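PDB 3IR9: peptide chain release factor subunit 1 from Methanosarcina mazei, which probably directs termination of translation in response to the stop codons UAA, UAG and UGA, and is represented here by its C-terminal domain. Local coordinates for residues A[29-34]-A[139-145]; A[44-49]-A[157-163]; A[73-77]-A[89-94]; A[81-86]-A[106-112]. One frame throughout, in Å; residues are numbered along the deposited sequence.

Contact 1 of 4, residues A[29-34]-A[139-145]; sequences QKNAVR and VSTDFDE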
# COMPACT_ATOMS: atom_id res chain seq x y z
N GLN A 29 0.50 -18.28 -3.04
CA GLN A 29 0.94 -18.07 -1.66
C GLN A 29 0.20 -18.96 -0.67
O GLN A 29 0.78 -19.46 0.29
CB GLN A 29 0.78 -16.60 -1.25
CG GLN A 29 1.58 -15.61 -2.08
CD GLN A 29 1.49 -14.19 -1.53
OE1 GLN A 29 1.14 -14.00 -0.36
NE2 GLN A 29 1.80 -13.20 -2.36
N LYS A 30 -1.10 -19.15 -0.89
CA LYS A 30 -1.90 -20.04 -0.06
C LYS A 30 -1.43 -21.47 -0.19
O LYS A 30 -0.92 -22.06 0.77
CB LYS A 30 -3.38 -19.96 -0.44
CG LYS A 30 -4.11 -18.74 0.11
CD LYS A 30 -5.60 -18.85 -0.15
CE LYS A 30 -6.37 -17.70 0.50
NZ LYS A 30 -7.84 -17.94 0.46
N ASN A 31 -1.60 -22.04 -1.38
CA ASN A 31 -1.20 -23.42 -1.65
C ASN A 31 0.21 -23.73 -1.15
O ASN A 31 0.49 -24.86 -0.75
CB ASN A 31 -1.29 -23.73 -3.15
CG ASN A 31 -2.71 -23.73 -3.65
OD1 ASN A 31 -2.96 -23.85 -4.86
ND2 ASN A 31 -3.66 -23.61 -2.74
N ALA A 32 1.08 -22.73 -1.18
CA ALA A 32 2.46 -22.92 -0.75
C ALA A 32 2.58 -23.10 0.77
O ALA A 32 3.27 -24.00 1.24
CB ALA A 32 3.33 -21.76 -1.22
N VAL A 33 1.91 -22.24 1.54
CA VAL A 33 1.89 -22.39 2.98
C VAL A 33 1.26 -23.74 3.32
O VAL A 33 1.77 -24.49 4.15
CB VAL A 33 1.09 -21.26 3.68
CG1 VAL A 33 1.17 -21.43 5.19
CG2 VAL A 33 1.63 -19.89 3.28
N ARG A 34 0.17 -24.04 2.63
CA ARG A 34 -0.56 -25.29 2.84
C ARG A 34 0.31 -26.51 2.53
O ARG A 34 0.32 -27.49 3.28
CB ARG A 34 -1.85 -25.29 2.00
CG ARG A 34 -2.86 -24.21 2.44
CD ARG A 34 -3.43 -23.41 1.27
NE ARG A 34 -4.80 -23.77 0.92
CZ ARG A 34 -5.87 -23.18 1.43
NH1 ARG A 34 -5.73 -22.21 2.34
NH2 ARG A 34 -7.08 -23.55 1.05
N VAL A 139 4.81 -14.39 1.47
CA VAL A 139 3.50 -14.61 2.08
C VAL A 139 3.00 -13.38 2.83
O VAL A 139 3.46 -13.08 3.93
CB VAL A 139 3.52 -15.83 3.02
CG1 VAL A 139 2.18 -15.96 3.70
CG2 VAL A 139 3.85 -17.10 2.26
N SER A 140 2.04 -12.68 2.23
CA SER A 140 1.45 -11.51 2.87
C SER A 140 0.85 -11.94 4.19
O SER A 140 0.44 -13.08 4.37
CB SER A 140 0.36 -10.90 1.99
OG SER A 140 -0.87 -11.58 2.18
N THR A 141 0.81 -11.00 5.13
CA THR A 141 0.28 -11.25 6.45
C THR A 141 -1.22 -11.01 6.47
O THR A 141 -1.73 -10.22 7.27
CB THR A 141 0.93 -10.30 7.46
OG1 THR A 141 0.36 -10.51 8.75
CG2 THR A 141 0.70 -8.85 7.02
N ASP A 142 -1.94 -11.69 5.58
CA ASP A 142 -3.38 -11.48 5.48
C ASP A 142 -4.17 -12.75 5.82
O ASP A 142 -4.75 -12.84 6.91
CB ASP A 142 -3.75 -10.96 4.09
CG ASP A 142 -3.01 -9.67 3.73
OD1 ASP A 142 -2.29 -9.13 4.60
OD2 ASP A 142 -3.16 -9.20 2.59
N PHE A 143 -4.20 -13.71 4.91
CA PHE A 143 -4.89 -14.97 5.16
C PHE A 143 -4.25 -15.69 6.34
O PHE A 143 -3.06 -15.53 6.61
CB PHE A 143 -4.91 -15.87 3.92
CG PHE A 143 -3.55 -16.21 3.39
CD1 PHE A 143 -2.75 -15.23 2.81
CD2 PHE A 143 -3.08 -17.51 3.44
CE1 PHE A 143 -1.50 -15.55 2.32
CE2 PHE A 143 -1.83 -17.83 2.95
CZ PHE A 143 -1.04 -16.85 2.39
N ASP A 144 -5.04 -16.48 7.07
CA ASP A 144 -4.57 -17.04 8.32
C ASP A 144 -3.24 -17.74 8.10
O ASP A 144 -2.28 -17.51 8.83
CB ASP A 144 -5.60 -18.01 8.92
CG ASP A 144 -5.47 -18.14 10.43
OD1 ASP A 144 -5.09 -17.14 11.08
OD2 ASP A 144 -5.76 -19.23 10.97
N GLU A 145 -3.19 -18.58 7.07
CA GLU A 145 -1.99 -19.32 6.73
C GLU A 145 -0.79 -18.38 6.75
O GLU A 145 0.19 -18.62 7.46
CB GLU A 145 -2.15 -19.96 5.36
CG GLU A 145 -3.41 -20.82 5.19
CD GLU A 145 -4.69 -20.01 5.05
OE1 GLU A 145 -5.23 -19.52 6.07
OE2 GLU A 145 -5.18 -19.86 3.91
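Helix 10-41 meets the turn that follows strand 135-139 and leads into helix 144-151, and the side chains fit together in well-defined conformations. Q29 (chi1 m, chi2 t) stretches out straight so that its OE1 accepts a hydrogen bond from S140 N at 3.0 Å, at the first residue after strand 135-139. F143, at the N-cap position of helix 144-151, takes the p rotamer, and its ring lies against the long helix. K30, fully extended beyond chi1, passes over one face of that ring in a CH-pi contact, K30 CG standing 4.0 Å from the F143 ring centroid. V33 (t) reaches both V139, with CG2-CG2 at 3.7 Å, and the ring edge, with V33 CG2 4.0 Å from F143 CE2. L26, a turn before Q29 on the same helix, also touches F143 and S140. E145 bends through chi1 m and chi2 p, bringing its OE2 to 2.9 Å from R34 NH1 in a salt bridge. The chemistry is therefore graded: V33, V139 and F143 form an apolar middle, flanked by the amide hydrogen bond of Q29 on one side and, where the contact is more exposed, by the R34-E145 ion pair on the other.

Contact 2 of 4, residues A[44-49]-A[157-163]; sequences SGKVAY and AAILRYN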
# COMPACT_ATOMS: atom_id res chain seq x y z
N SER A 44 7.70 -36.58 7.65
CA SER A 44 8.74 -36.66 6.63
C SER A 44 10.11 -36.14 7.08
O SER A 44 11.14 -36.74 6.78
CB SER A 44 8.28 -36.01 5.30
OG SER A 44 7.43 -34.89 5.50
N GLY A 45 10.12 -35.04 7.83
CA GLY A 45 11.36 -34.36 8.13
C GLY A 45 11.81 -33.63 6.88
O GLY A 45 13.00 -33.43 6.65
N LYS A 46 10.84 -33.23 6.07
CA LYS A 46 11.10 -32.54 4.82
C LYS A 46 10.66 -31.09 4.91
O LYS A 46 10.34 -30.47 3.90
CB LYS A 46 10.36 -33.23 3.67
CG LYS A 46 10.93 -34.60 3.33
CD LYS A 46 10.18 -35.25 2.17
CE LYS A 46 10.33 -34.47 0.87
NZ LYS A 46 9.33 -33.37 0.72
N VAL A 47 10.63 -30.57 6.12
CA VAL A 47 10.28 -29.17 6.33
C VAL A 47 11.30 -28.54 7.24
O VAL A 47 12.21 -29.21 7.74
CB VAL A 47 8.90 -29.02 6.99
CG1 VAL A 47 7.86 -29.85 6.25
CG2 VAL A 47 8.96 -29.39 8.46
N ALA A 48 11.15 -27.24 7.46
CA ALA A 48 12.05 -26.50 8.33
C ALA A 48 11.53 -25.08 8.41
O ALA A 48 11.02 -24.53 7.44
CB ALA A 48 13.46 -26.52 7.78
N TYR A 49 11.65 -24.49 9.59
CA TYR A 49 11.13 -23.15 9.82
C TYR A 49 11.97 -22.42 10.85
O TYR A 49 12.72 -23.04 11.62
CB TYR A 49 9.66 -23.22 10.24
CG TYR A 49 9.36 -24.30 11.26
CD1 TYR A 49 9.44 -24.04 12.62
CD2 TYR A 49 9.00 -25.59 10.86
CE1 TYR A 49 9.18 -25.03 13.56
CE2 TYR A 49 8.74 -26.58 11.78
CZ TYR A 49 8.82 -26.29 13.13
OH TYR A 49 8.56 -27.27 14.06
N ALA A 157 9.79 -20.28 6.62
CA ALA A 157 9.61 -21.73 6.59
C ALA A 157 10.27 -22.30 5.36
O ALA A 157 10.88 -21.56 4.58
CB ALA A 157 8.14 -22.08 6.62
N ALA A 158 10.16 -23.60 5.17
CA ALA A 158 10.72 -24.24 3.99
C ALA A 158 10.29 -25.70 3.86
O ALA A 158 10.24 -26.43 4.85
CB ALA A 158 12.24 -24.12 3.97
N ILE A 159 9.97 -26.10 2.64
CA ILE A 159 9.83 -27.50 2.30
C ILE A 159 11.18 -27.94 1.73
O ILE A 159 11.77 -27.26 0.89
CB ILE A 159 8.73 -27.72 1.26
CG1 ILE A 159 7.39 -27.21 1.80
CG2 ILE A 159 8.65 -29.18 0.87
CD1 ILE A 159 6.33 -27.03 0.73
N LEU A 160 11.67 -29.08 2.20
CA LEU A 160 12.99 -29.54 1.82
C LEU A 160 12.92 -30.56 0.68
O LEU A 160 11.88 -31.17 0.44
CB LEU A 160 13.72 -30.13 3.03
CG LEU A 160 13.57 -29.34 4.33
CD1 LEU A 160 14.38 -29.97 5.46
CD2 LEU A 160 13.96 -27.89 4.11
N ARG A 161 14.04 -30.73 -0.01
CA ARG A 161 14.15 -31.72 -1.07
C ARG A 161 14.31 -33.11 -0.47
O ARG A 161 13.80 -34.10 -1.00
CB ARG A 161 15.34 -31.40 -1.99
CG ARG A 161 15.11 -30.21 -2.90
CD ARG A 161 16.42 -29.65 -3.43
NE ARG A 161 16.20 -28.61 -4.44
CZ ARG A 161 17.07 -27.65 -4.72
NH1 ARG A 161 18.23 -27.58 -4.08
NH2 ARG A 161 16.78 -26.75 -5.66
N TYR A 162 15.02 -33.17 0.66
CA TYR A 162 15.23 -34.41 1.41
C TYR A 162 15.25 -34.18 2.93
O TYR A 162 15.24 -33.03 3.40
CB TYR A 162 16.49 -35.15 0.92
CG TYR A 162 17.77 -34.31 0.82
CD1 TYR A 162 18.82 -34.49 1.72
CD2 TYR A 162 17.93 -33.37 -0.20
CE1 TYR A 162 19.99 -33.74 1.62
CE2 TYR A 162 19.10 -32.62 -0.30
CZ TYR A 162 20.12 -32.80 0.62
OH TYR A 162 21.28 -32.06 0.52
N ASN A 163 15.25 -35.26 3.70
CA ASN A 163 15.31 -35.17 5.16
C ASN A 163 16.75 -35.07 5.66
O ASN A 163 17.47 -36.07 5.73
CB ASN A 163 14.60 -36.36 5.82
CG ASN A 163 14.50 -36.23 7.33
OD1 ASN A 163 14.83 -35.19 7.90
ND2 ASN A 163 14.04 -37.29 7.99
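L160 overlaps A48, its CD2 lying 3.9 Å from A48 CB, while its CD1 passes over the neighbouring backbone, 3.2 Å from V47 O. The two strands run antiparallel; the axes of the short strand segments approach to 4.4 Å, with their directions at 162°. L160 N donates a short, nearly linear hydrogen bond to K46 O (2.6 Å), whereas A48 N to A158 O (2.9 Å) is weak because the angle is bent. V47 with I159 and Y49 with A157 are non-hydrogen-bonded pairs flanking the hydrogen-bonded pair A48-A158, and Y49 CA and A157 CA are 3.8 Å apart. Strand 47-49 is one of the two outermost strands of the chain's four-stranded mixed sheet, which has helices on both faces, an alpha-beta-alpha arrangement consistent with the L30e-like fold of eRF1 domain 3. A48 and A158 point to the face covered by helix 51-58; V47 and Y49 turn to the other face, against F36 of helix 10-41. Beyond the strands, K46 folds back, its NZ making a weak hydrogen bond to L160 O at 3.4 Å, and N163 CA contacts G45 O at 3.3 Å, while N163 OD1 accepts a hydrogen bond from G165 N.

Contact 3 of 4, residues A[73-77]-A[89-94]; sequences RAERV and KWTRRW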
# COMPACT_ATOMS: atom_id res chain seq x y z
N ARG A 73 10.70 -8.16 9.72
CA ARG A 73 11.40 -6.92 10.02
C ARG A 73 12.67 -7.22 10.80
O ARG A 73 12.68 -7.13 12.02
CB ARG A 73 10.48 -5.96 10.78
CG ARG A 73 9.22 -5.59 10.02
CD ARG A 73 9.56 -5.20 8.58
NE ARG A 73 8.52 -4.41 7.91
CZ ARG A 73 7.86 -4.80 6.82
NH1 ARG A 73 8.11 -5.97 6.25
NH2 ARG A 73 6.94 -4.00 6.29
N ALA A 74 13.75 -7.56 10.09
CA ALA A 74 15.00 -7.95 10.74
C ALA A 74 16.19 -8.00 9.78
O ALA A 74 16.08 -8.49 8.66
CB ALA A 74 14.83 -9.30 11.43
N GLU A 75 17.34 -7.51 10.24
CA GLU A 75 18.55 -7.52 9.42
C GLU A 75 19.60 -8.49 9.97
O GLU A 75 19.62 -8.80 11.17
CB GLU A 75 19.19 -6.13 9.35
CG GLU A 75 18.23 -4.97 9.49
CD GLU A 75 18.96 -3.65 9.54
OE1 GLU A 75 19.16 -3.11 10.65
OE2 GLU A 75 19.36 -3.16 8.46
N ARG A 76 20.48 -8.95 9.10
CA ARG A 76 21.60 -9.79 9.50
C ARG A 76 22.88 -8.96 9.55
O ARG A 76 23.31 -8.40 8.55
CB ARG A 76 21.75 -10.97 8.54
CG ARG A 76 22.86 -11.94 8.91
CD ARG A 76 22.63 -12.54 10.29
NE ARG A 76 23.42 -13.75 10.48
CZ ARG A 76 23.29 -14.58 11.50
NH1 ARG A 76 22.39 -14.34 12.45
NH2 ARG A 76 24.06 -15.65 11.57
N VAL A 77 23.48 -8.89 10.72
CA VAL A 77 24.67 -8.07 10.91
C VAL A 77 25.94 -8.91 10.97
O VAL A 77 26.09 -9.78 11.83
CB VAL A 77 24.56 -7.24 12.20
CG1 VAL A 77 25.67 -6.21 12.26
CG2 VAL A 77 23.19 -6.56 12.29
N LYS A 89 28.19 -13.23 13.27
CA LYS A 89 26.99 -12.72 12.61
C LYS A 89 25.85 -12.89 13.59
O LYS A 89 25.97 -13.63 14.56
CB LYS A 89 26.67 -13.50 11.33
CG LYS A 89 27.76 -13.47 10.27
CD LYS A 89 27.41 -14.40 9.13
CE LYS A 89 28.65 -15.02 8.53
NZ LYS A 89 29.59 -13.98 8.05
N TRP A 90 24.75 -12.19 13.33
CA TRP A 90 23.57 -12.32 14.16
C TRP A 90 22.46 -11.50 13.54
O TRP A 90 22.70 -10.59 12.75
CB TRP A 90 23.84 -11.89 15.60
CG TRP A 90 24.46 -10.54 15.73
CD1 TRP A 90 25.74 -10.19 15.44
CD2 TRP A 90 23.81 -9.34 16.20
NE1 TRP A 90 25.94 -8.85 15.69
CE2 TRP A 90 24.77 -8.31 16.16
CE3 TRP A 90 22.52 -9.05 16.65
CZ2 TRP A 90 24.48 -7.00 16.55
CZ3 TRP A 90 22.23 -7.75 17.03
CH2 TRP A 90 23.20 -6.74 16.98
N THR A 91 21.23 -11.83 13.89
CA THR A 91 20.11 -11.11 13.33
C THR A 91 19.47 -10.20 14.36
O THR A 91 19.17 -10.62 15.49
CB THR A 91 19.07 -12.08 12.74
OG1 THR A 91 19.65 -12.74 11.61
CG2 THR A 91 17.83 -11.32 12.30
N ARG A 92 19.28 -8.95 13.98
CA ARG A 92 18.66 -7.97 14.85
C ARG A 92 17.42 -7.41 14.16
O ARG A 92 17.43 -7.14 12.96
CB ARG A 92 19.64 -6.85 15.21
CG ARG A 92 19.87 -5.80 14.13
CD ARG A 92 19.13 -4.50 14.44
NE ARG A 92 19.82 -3.72 15.46
CZ ARG A 92 20.35 -2.52 15.25
NH1 ARG A 92 20.97 -1.88 16.24
NH2 ARG A 92 20.25 -1.96 14.05
N ARG A 93 16.35 -7.28 14.93
CA ARG A 93 15.13 -6.66 14.45
C ARG A 93 15.40 -5.18 14.22
O ARG A 93 15.82 -4.49 15.15
CB ARG A 93 14.02 -6.83 15.49
CG ARG A 93 12.64 -6.45 15.01
CD ARG A 93 11.75 -6.15 16.21
NE ARG A 93 12.12 -6.96 17.36
CZ ARG A 93 11.40 -7.97 17.84
NH1 ARG A 93 10.24 -8.29 17.26
NH2 ARG A 93 11.82 -8.65 18.89
N TRP A 94 15.19 -4.68 13.01
CA TRP A 94 15.45 -3.27 12.72
C TRP A 94 14.46 -2.35 13.41
O TRP A 94 13.27 -2.66 13.52
CB TRP A 94 15.47 -2.99 11.21
CG TRP A 94 15.36 -1.51 10.89
CD1 TRP A 94 14.27 -0.86 10.41
CD2 TRP A 94 16.38 -0.51 11.06
NE1 TRP A 94 14.54 0.49 10.25
CE2 TRP A 94 15.83 0.72 10.64
CE3 TRP A 94 17.71 -0.54 11.51
CZ2 TRP A 94 16.57 1.91 10.67
CZ3 TRP A 94 18.43 0.64 11.53
CH2 TRP A 94 17.86 1.85 11.11
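R73 opens the pairing with its carbonyl: R73 O lies 3.1 Å from R93 CG, and its guanidinium goes instead to the carbonyl oxygen of E70, through a weak hydrogen bond. At A74 the two segments draw close, A74 CA lying 3.9 Å from R93 CA, and A74 CB packs on T91 CG2 at 3.7 Å. E75 forms the regular hydrogen-bonded pair with R92, E75 N to R92 O at 2.7 Å and R92 N to E75 O at 2.8 Å; its carboxylate makes a long salt bridge, E75 OE1 to R92 NH2 at 3.8 Å, and E75 OE1 sits 3.1 Å from W94 CE3. R76 turns to the other face, where its NH1, less securely placed, hydrogen-bonds T91 OG1 at 3.3 Å; that hydroxyl is also hydrogen-bonded to E51 of helix 51-58. V77 N then donates to W90 O at 2.8 Å. Its side chain lies over the indole, V77 CB 4.3 Å from the centroid of the W90 five-membered ring in a CH-pi contact, and V77 CG2 touches R92 CG at 3.9 Å. The strands, whose directions differ by 151°, form the base of the antiparallel hairpin 75-81/87-92, in the three-stranded sheet that carries the zinc-binding tip of this domain.

Contact 4 of 4, residues A[81-86]-A[106-112]; sequences CSVCGY and CPKCGSS. With ZN (zinc ion), chain C.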
# COMPACT_ATOMS: atom_id res chain seq x y z
N CYS A 81 36.85 -8.64 13.22
CA CYS A 81 37.92 -7.99 13.96
C CYS A 81 38.94 -7.37 13.01
O CYS A 81 39.29 -7.95 11.98
CB CYS A 81 38.61 -8.96 14.92
SG CYS A 81 39.86 -8.18 15.93
N SER A 82 39.40 -6.19 13.38
CA SER A 82 40.28 -5.40 12.52
C SER A 82 41.72 -5.91 12.47
O SER A 82 42.52 -5.42 11.67
CB SER A 82 40.25 -3.94 12.98
OG SER A 82 40.37 -3.85 14.39
N VAL A 83 42.05 -6.89 13.30
CA VAL A 83 43.40 -7.46 13.29
C VAL A 83 43.42 -8.99 13.19
O VAL A 83 44.01 -9.55 12.27
CB VAL A 83 44.27 -6.97 14.48
CG1 VAL A 83 44.04 -5.49 14.73
CG2 VAL A 83 43.98 -7.76 15.74
N CYS A 84 42.77 -9.67 14.13
CA CYS A 84 42.78 -11.12 14.13
C CYS A 84 41.61 -11.66 13.31
O CYS A 84 40.83 -10.88 12.73
CB CYS A 84 42.84 -11.70 15.56
SG CYS A 84 41.27 -12.09 16.38
N GLY A 85 41.49 -12.97 13.23
CA GLY A 85 40.49 -13.60 12.39
C GLY A 85 39.12 -13.73 13.02
O GLY A 85 38.28 -14.47 12.52
N TYR A 86 38.89 -13.01 14.11
CA TYR A 86 37.59 -13.10 14.77
C TYR A 86 36.46 -12.54 13.90
O TYR A 86 36.64 -11.52 13.21
CB TYR A 86 37.60 -12.39 16.14
CG TYR A 86 36.26 -12.47 16.83
CD1 TYR A 86 35.85 -13.65 17.46
CD2 TYR A 86 35.38 -11.39 16.84
CE1 TYR A 86 34.61 -13.74 18.08
CE2 TYR A 86 34.14 -11.47 17.47
CZ TYR A 86 33.76 -12.65 18.09
OH TYR A 86 32.54 -12.74 18.72
N CYS A 106 37.20 -6.87 20.45
CA CYS A 106 37.42 -8.29 20.14
C CYS A 106 37.60 -9.13 21.40
O CYS A 106 38.53 -8.91 22.17
CB CYS A 106 38.63 -8.45 19.22
SG CYS A 106 38.78 -10.08 18.44
N PRO A 107 36.71 -10.11 21.61
CA PRO A 107 36.79 -10.95 22.80
C PRO A 107 37.98 -11.90 22.68
O PRO A 107 38.26 -12.67 23.59
CB PRO A 107 35.47 -11.72 22.78
CG PRO A 107 34.59 -10.96 21.81
CD PRO A 107 35.54 -10.43 20.79
N LYS A 108 38.69 -11.81 21.56
CA LYS A 108 39.86 -12.65 21.31
C LYS A 108 41.18 -11.91 21.53
O LYS A 108 42.06 -12.40 22.24
CB LYS A 108 39.82 -13.23 19.90
CG LYS A 108 38.86 -14.39 19.75
CD LYS A 108 39.35 -15.58 20.55
CE LYS A 108 38.27 -16.64 20.70
NZ LYS A 108 38.64 -17.62 21.77
N CYS A 109 41.31 -10.73 20.93
CA CYS A 109 42.57 -9.98 20.99
C CYS A 109 42.38 -8.57 21.54
O CYS A 109 43.35 -7.81 21.70
CB CYS A 109 43.20 -9.89 19.60
SG CYS A 109 42.52 -8.59 18.57
N GLY A 110 41.14 -8.21 21.82
CA GLY A 110 40.84 -6.92 22.41
C GLY A 110 40.88 -5.74 21.46
O GLY A 110 40.74 -4.60 21.89
N SER A 111 41.05 -6.00 20.17
CA SER A 111 41.03 -4.93 19.17
C SER A 111 39.60 -4.52 18.85
O SER A 111 38.65 -5.25 19.14
CB SER A 111 41.73 -5.37 17.89
OG SER A 111 43.10 -5.63 18.13
N SER A 112 39.44 -3.34 18.24
CA SER A 112 38.12 -2.85 17.87
C SER A 112 37.52 -3.68 16.74
O SER A 112 38.13 -3.87 15.69
CB SER A 112 38.17 -1.37 17.46
OG SER A 112 36.87 -0.83 17.30
ZN ZN C . 40.87 -9.73 17.45
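C106 is drawn into the site at the start of 106-112: its SG binds zinc at 2.3 Å and lies 3.3 Å from C81 SG, itself a ligand with SG 2.4 Å from the metal. The same sulfur presses against Y86, C106 SG standing 3.5 Å from Y86 CB and obliquely to the ring. P107 follows and covers one face of that ring in a CH-pi contact, P107 CD being 4.0 Å from its centroid. K108 lies alongside, with CG 3.9 Å from Y86 CD1 and CB 4.0 Å from C84 SG, before its amino end leads off. C109 provides another thiolate, SG to zinc 2.3 Å, and touches V83 CG2 at 3.3 Å. G110, with positive phi, closes the turn through G110 N to C106 O at 2.7 Å. C106 N donates a hydrogen bond to S111 O (2.5 Å), and S111 CB packs on C81 SG at 3.9 Å. Finally S112 O accepts the hydroxyl of S82, OG to O 2.6 Å. C84 completes the four-cysteine site, its SG 2.6 Å from zinc, farther than the other three. The two CxxC turns are consistent with the paired knuckles of a zinc-ribbon-like site. Weak N-H bonds to the sulfurs, such as K108 N and C109 N to C106 SG (both 3.6 Å), offset thiolate charge, so metal, backbone and Y86 packing together probably hold this exposed tip in shape.

Overall arrangement
Contacts 1 and 2 belong to the alpha-beta body, while contacts 3 and 4 lie at the surface on the projecting three-stranded sheet. The first two are partly buried and share neighbouring elements: helix 10-41 leads to strand 47-49 and helix 144-151 to strand 156-160, with centres about 17 Å apart. Contact 1 relies on side chains across a helix and turn, contact 2 on backbone pairing at a sheet edge. Contacts 3 and 4 alternate along the chain: contact 3 joins the base of the hairpin, contact 4 its turn with the loop before strand 113-120. There, strand pairing with charged and aromatic side chains gives way to metal coordination at the tip, about 44 Å from contact 1, centre to centre.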